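Local coordinates for aldehyde dehydrogenase (Anabaena variabilis, PDB 4H7N), which probably oxidises aldehydes to carboxylic acids with NAD+ as cofactor, as enzymes of the aldehyde dehydrogenase family do, at residues 240-245 and 373-378; 245-250 and 280-285. One frame throughout, in Å; residues are numbered along the deposited sequence.

Contact 1: residues 240-245 and 373-378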
loop_
_atom_site.group_PDB
_atom_site.type_symbol
_atom_site.label_atom_id
_atom_site.label_comp_id
_atom_site.label_asym_id
_atom_site.label_seq_id
_atom_site.Cartn_x
_atom_site.Cartn_y
_atom_site.Cartn_z
ATOM N N ILE A 240 6.264 6.870 28.692
ATOM C CA ILE A 240 6.280 6.056 29.895
ATOM C C ILE A 240 7.656 6.287 30.527
ATOM O O ILE A 240 8.722 6.114 29.862
ATOM C CB ILE A 240 6.121 4.550 29.571
ATOM C CG1 ILE A 240 4.732 4.256 28.985
ATOM C CG2 ILE A 240 6.234 3.713 30.832
ATOM C CD1 ILE A 240 4.570 2.814 28.482
ATOM N N VAL A 241 7.625 6.652 31.799
ATOM C CA VAL A 241 8.841 6.899 32.610
ATOM C C VAL A 241 8.876 5.869 33.733
ATOM O O VAL A 241 8.071 5.926 34.687
ATOM C CB VAL A 241 8.842 8.319 33.207
ATOM C CG1 VAL A 241 10.136 8.566 33.969
ATOM C CG2 VAL A 241 8.719 9.349 32.097
ATOM N N LEU A 242 9.756 4.877 33.580
ATOM C CA LEU A 242 9.940 3.849 34.594
ATOM C C LEU A 242 10.764 4.359 35.752
ATOM O O LEU A 242 11.498 5.379 35.656
ATOM C CB LEU A 242 10.605 2.600 33.974
ATOM C CG LEU A 242 9.870 2.037 32.743
ATOM C CD1 LEU A 242 10.689 0.897 32.159
ATOM C CD2 LEU A 242 8.454 1.578 33.094
ATOM N N GLU A 243 10.672 3.588 36.837
ATOM C CA GLU A 243 11.238 3.947 38.122
ATOM C C GLU A 243 12.743 4.207 38.041
ATOM O O GLU A 243 13.227 5.099 38.715
ATOM C CB GLU A 243 10.963 2.770 39.068
ATOM C CG GLU A 243 11.242 3.028 40.514
ATOM C CD GLU A 243 10.546 1.972 41.371
ATOM O OE1 GLU A 243 10.794 0.756 41.162
ATOM O OE2 GLU A 243 9.714 2.354 42.210
ATOM N N SER A 244 13.459 3.412 37.231
ATOM C CA SER A 244 14.907 3.533 37.026
ATOM C C SER A 244 15.351 4.685 36.091
ATOM O O SER A 244 16.550 4.852 35.839
ATOM C CB SER A 244 15.445 2.222 36.434
ATOM O OG SER A 244 14.909 1.961 35.146
ATOM N N ALA A 245 14.402 5.445 35.547
ATOM C CA ALA A 245 14.755 6.442 34.499
ATOM C C ALA A 245 15.702 7.530 34.981
ATOM O O ALA A 245 15.728 7.835 36.148
ATOM C CB ALA A 245 13.498 7.114 33.950
HETATM N N MSE A 373 0.100 11.101 34.663
HETATM C CA MSE A 373 -0.594 10.101 35.493
HETATM C C MSE A 373 0.393 9.147 36.120
HETATM O O MSE A 373 1.264 8.681 35.432
HETATM C CB MSE A 373 -1.421 9.199 34.566
HETATM C CG MSE A 373 -2.890 9.504 34.638
HETATM SE SE MSE A 373 -3.903 8.194 33.580
HETATM C CE MSE A 373 -4.606 6.967 34.929
ATOM N N PRO A 374 0.243 8.799 37.406
ATOM C CA PRO A 374 1.085 7.737 37.965
ATOM C C PRO A 374 0.671 6.325 37.506
ATOM O O PRO A 374 -0.459 6.134 37.114
ATOM C CB PRO A 374 0.860 7.887 39.478
ATOM C CG PRO A 374 -0.499 8.457 39.608
ATOM C CD PRO A 374 -0.802 9.234 38.354
ATOM N N PHE A 375 1.584 5.357 37.520
ATOM C CA PHE A 375 1.200 3.928 37.445
ATOM C C PHE A 375 1.804 3.057 38.562
ATOM O O PHE A 375 2.939 3.263 38.983
ATOM C CB PHE A 375 1.480 3.304 36.064
ATOM C CG PHE A 375 2.900 3.376 35.644
ATOM C CD1 PHE A 375 3.793 2.393 36.025
ATOM C CD2 PHE A 375 3.363 4.429 34.856
ATOM C CE1 PHE A 375 5.124 2.443 35.623
ATOM C CE2 PHE A 375 4.703 4.489 34.465
ATOM C CZ PHE A 375 5.586 3.493 34.837
ATOM N N PRO A 376 1.028 2.073 39.059
ATOM C CA PRO A 376 1.558 1.165 40.064
ATOM C C PRO A 376 2.488 0.082 39.529
ATOM O O PRO A 376 3.290 -0.440 40.294
ATOM C CB PRO A 376 0.298 0.527 40.651
ATOM C CG PRO A 376 -0.665 0.532 39.516
ATOM C CD PRO A 376 -0.391 1.807 38.771
ATOM N N ASP A 377 2.372 -0.284 38.259
ATOM C CA ASP A 377 3.227 -1.334 37.675
ATOM C C ASP A 377 3.261 -1.192 36.168
ATOM O O ASP A 377 2.437 -0.492 35.591
ATOM C CB ASP A 377 2.716 -2.732 38.050
ATOM C CG ASP A 377 1.239 -2.897 37.755
ATOM O OD1 ASP A 377 0.842 -2.872 36.569
ATOM O OD2 ASP A 377 0.463 -3.025 38.724
ATOM N N VAL A 378 4.219 -1.866 35.551
ATOM C CA VAL A 378 4.462 -1.783 34.119
ATOM C C VAL A 378 3.275 -2.296 33.329
ATOM O O VAL A 378 2.951 -1.767 32.279
ATOM C CB VAL A 378 5.677 -2.631 33.698
ATOM C CG1 VAL A 378 5.849 -2.550 32.189
ATOM C CG2 VAL A 378 6.940 -2.139 34.391
#

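Contact 2: residues 245-250 and 280-285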
loop_
_atom_site.group_PDB
_atom_site.type_symbol
_atom_site.label_atom_id
_atom_site.label_comp_id
_atom_site.label_asym_id
_atom_site.label_seq_id
_atom_site.Cartn_x
_atom_site.Cartn_y
_atom_site.Cartn_z
ATOM N N ALA A 245 14.402 5.445 35.547
ATOM C CA ALA A 245 14.755 6.442 34.499
ATOM C C ALA A 245 15.702 7.530 34.981
ATOM O O ALA A 245 15.728 7.835 36.148
ATOM C CB ALA A 245 13.498 7.114 33.950
ATOM N N ASN A 246 16.404 8.176 34.047
ATOM C CA ASN A 246 17.167 9.388 34.343
ATOM C C ASN A 246 16.178 10.550 34.235
ATOM O O ASN A 246 15.821 10.958 33.118
ATOM C CB ASN A 246 18.326 9.568 33.350
ATOM C CG ASN A 246 19.138 10.841 33.587
ATOM O OD1 ASN A 246 18.637 11.844 34.087
ATOM N ND2 ASN A 246 20.405 10.813 33.177
ATOM N N LEU A 247 15.718 11.059 35.380
ATOM C CA LEU A 247 14.620 12.044 35.398
ATOM C C LEU A 247 14.989 13.396 34.821
ATOM O O LEU A 247 14.114 14.126 34.352
ATOM C CB LEU A 247 14.093 12.255 36.814
ATOM C CG LEU A 247 13.492 10.994 37.448
ATOM C CD1 LEU A 247 13.056 11.324 38.876
ATOM C CD2 LEU A 247 12.344 10.456 36.614
ATOM N N GLU A 248 16.271 13.761 34.939
ATOM C CA GLU A 248 16.763 15.004 34.391
ATOM C C GLU A 248 16.633 15.026 32.863
ATOM O O GLU A 248 16.152 16.011 32.287
ATOM C CB GLU A 248 18.224 15.211 34.843
ATOM C CG GLU A 248 18.888 16.410 34.218
ATOM C CD GLU A 248 18.243 17.718 34.642
ATOM O OE1 GLU A 248 17.946 17.890 35.847
ATOM O OE2 GLU A 248 18.052 18.580 33.775
ATOM N N LEU A 249 17.063 13.938 32.204
ATOM C CA LEU A 249 16.913 13.812 30.787
ATOM C C LEU A 249 15.440 13.608 30.433
ATOM O O LEU A 249 14.933 14.182 29.469
ATOM C CB LEU A 249 17.737 12.612 30.255
ATOM C CG LEU A 249 19.270 12.816 30.377
ATOM C CD1 LEU A 249 20.010 11.565 29.857
ATOM C CD2 LEU A 249 19.792 14.079 29.670
ATOM N N ALA A 250 14.743 12.796 31.208
ATOM C CA ALA A 250 13.337 12.495 30.863
ATOM C C ALA A 250 12.472 13.764 30.895
ATOM O O ALA A 250 11.601 13.962 30.037
ATOM C CB ALA A 250 12.766 11.442 31.798
ATOM N N GLU A 280 5.829 12.356 41.856
ATOM C CA GLU A 280 5.843 13.675 42.468
ATOM C C GLU A 280 7.108 14.450 42.052
ATOM O O GLU A 280 7.052 15.594 41.594
ATOM C CB GLU A 280 5.751 13.550 44.003
ATOM C CG GLU A 280 5.971 14.888 44.705
ATOM C CD GLU A 280 5.870 14.856 46.233
ATOM O OE1 GLU A 280 5.883 13.754 46.827
ATOM O OE2 GLU A 280 5.828 15.953 46.848
ATOM N N GLU A 281 8.248 13.795 42.202
ATOM C CA GLU A 281 9.553 14.364 41.859
ATOM C C GLU A 281 9.641 14.782 40.373
ATOM O O GLU A 281 10.162 15.849 39.997
ATOM C CB GLU A 281 10.549 13.268 42.189
ATOM C CG GLU A 281 12.008 13.475 41.905
ATOM C CD GLU A 281 12.797 12.256 42.388
ATOM O OE1 GLU A 281 12.217 11.341 43.068
ATOM O OE2 GLU A 281 13.994 12.228 42.086
ATOM N N PHE A 282 9.110 13.918 39.528
ATOM C CA PHE A 282 9.055 14.168 38.106
ATOM C C PHE A 282 8.189 15.374 37.764
ATOM O O PHE A 282 8.617 16.244 37.013
ATOM C CB PHE A 282 8.496 12.932 37.393
ATOM C CG PHE A 282 8.320 13.112 35.925
ATOM C CD1 PHE A 282 7.145 13.591 35.417
ATOM C CD2 PHE A 282 9.321 12.735 35.036
ATOM C CE1 PHE A 282 6.973 13.751 34.051
ATOM C CE2 PHE A 282 9.157 12.901 33.661
ATOM C CZ PHE A 282 7.979 13.407 33.176
ATOM N N TYR A 283 6.970 15.453 38.275
ATOM C CA TYR A 283 6.135 16.529 37.809
ATOM C C TYR A 283 6.626 17.888 38.330
ATOM O O TYR A 283 6.502 18.889 37.627
ATOM C CB TYR A 283 4.638 16.280 38.029
ATOM C CG TYR A 283 4.034 16.513 39.368
ATOM C CD1 TYR A 283 3.845 17.790 39.846
ATOM C CD2 TYR A 283 3.535 15.449 40.114
ATOM C CE1 TYR A 283 3.241 18.017 41.060
ATOM C CE2 TYR A 283 2.917 15.649 41.338
ATOM C CZ TYR A 283 2.769 16.938 41.816
ATOM O OH TYR A 283 2.183 17.184 43.045
ATOM N N HIS A 284 7.218 17.905 39.517
ATOM C CA HIS A 284 7.834 19.126 40.009
ATOM C C HIS A 284 9.008 19.568 39.181
ATOM O O HIS A 284 9.168 20.768 38.906
ATOM C CB HIS A 284 8.253 18.977 41.455
ATOM C CG HIS A 284 7.104 19.091 42.395
ATOM N ND1 HIS A 284 6.269 20.188 42.409
ATOM C CD2 HIS A 284 6.643 18.251 43.343
ATOM C CE1 HIS A 284 5.341 20.022 43.338
ATOM N NE2 HIS A 284 5.547 18.853 43.916
ATOM N N GLN A 285 9.813 18.617 38.729
ATOM C CA GLN A 285 10.905 19.010 37.853
ATOM C C GLN A 285 10.342 19.506 36.493
ATOM O O GLN A 285 10.797 20.520 35.928
ATOM C CB GLN A 285 11.964 17.916 37.750
ATOM C CG GLN A 285 13.176 18.445 37.025
ATOM C CD GLN A 285 14.276 17.433 36.768
ATOM O OE1 GLN A 285 15.252 17.781 36.112
ATOM N NE2 GLN A 285 14.132 16.201 37.253
#

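Contact 1: residues 240-245 and 373-378
Phe375 and Leu242 make the main meeting: ring atom CZ of Phe375 lies 3.9 Å from CD2 of Leu242, the two side chains crossing obliquely. The ring starts from the crowded position, CG between the backbone N and the carbonyl carbon (chi1 58°), on a CB directed toward residues 240-245. Its far end also comes 3.5 Å from the backbone O of Val241, measured from CZ, while CE2 sits 4.0 Å from CG2 of Ile240, whose side chain crosses that of Phe375 at about a right angle. In the parallel part of the seven-stranded sheet, strand 269-275 separates strands 237-241 and 369-375, so this contact illustrates how a large side chain can join strands that are not neighbours; the Phe375 side chain also touches Tyr273 and Ala275 of the middle strand. An alanine in place of Phe375 would probably leave a gap beside Ile240 and Leu242 and deprive the Leu242 methyl of its aromatic partner. CD2 of Leu242 also faces CG2 of Val378, 4.2 Å away, at the start of helix 378-386. Asp377 caps that helix, its OD1 accepting from Glu380 N, and Val407 of helix 401-408 packs against Ile240, Leu242 and Val378.

Contact 2: residues 245-250 and 280-285
Strand 237-241, helix 247-259 and strand 269-275 form a beta-alpha-beta crossover between adjacent parallel strands, and the next helix, 279-292, packs beside the crossover helix near the latter's first turn. Asn246 is the N-cap of helix 247-259: its OD1 accepts from Leu249 N at 3.2 Å in a nearly straight bond (169° at the hydrogen), the donor standing above the carbonyl plane. One residue on, Leu247 sets its CB toward the second helix and divides its two methyls between two partners. Leu247 CD2 approaches the edge of the Phe282 ring, 4.1 Å from Phe282 CD2, and CB of Ala250 meets the same ring edge, 4.3 Å from Phe282 CE2. The other branch, CD1, lies 3.5 Å from OE2 of Glu281, whose extended chain crosses the leucine at about a right angle. Gln285, with CG anti to its backbone N (chi1 -171°) and an extended chain, reaches across until its NE2 is 3.6 Å from Leu247 O. Its OE1 stands 2.7 Å from OE1 of Glu248, carboxylate and amide planes being 48° apart. Two acceptors so close would by themselves repel, but Lys289 forms a salt bridge with Glu248 OE2 and a hydrogen bond with Gln285 OE1, and its positive charge probably offsets the repulsion between the two oxygens.

In the fold
Both contacts involve the end of strand 237-241, and Ala245 is common to them, yet their chemistry differs with their place. Contact 1 is buried and almost wholly apolar, on the side of the sheet where helices 378-386 and 401-408 pack; contact 2 is only partly buried, joining helices 247-259 and 279-292, and grades from an apolar inner part to charged and amide groups at its more exposed margin. Val241 links them: its carbonyl oxygen belongs to contact 1, whereas its methyls serve contact 2, with CG2 at 3.9 Å from Phe282 CE2 and CG1 at 3.9 Å from Leu247 CD2. Strand 269-275 is likewise common ground, touching Phe375 in one and Phe282 in the other.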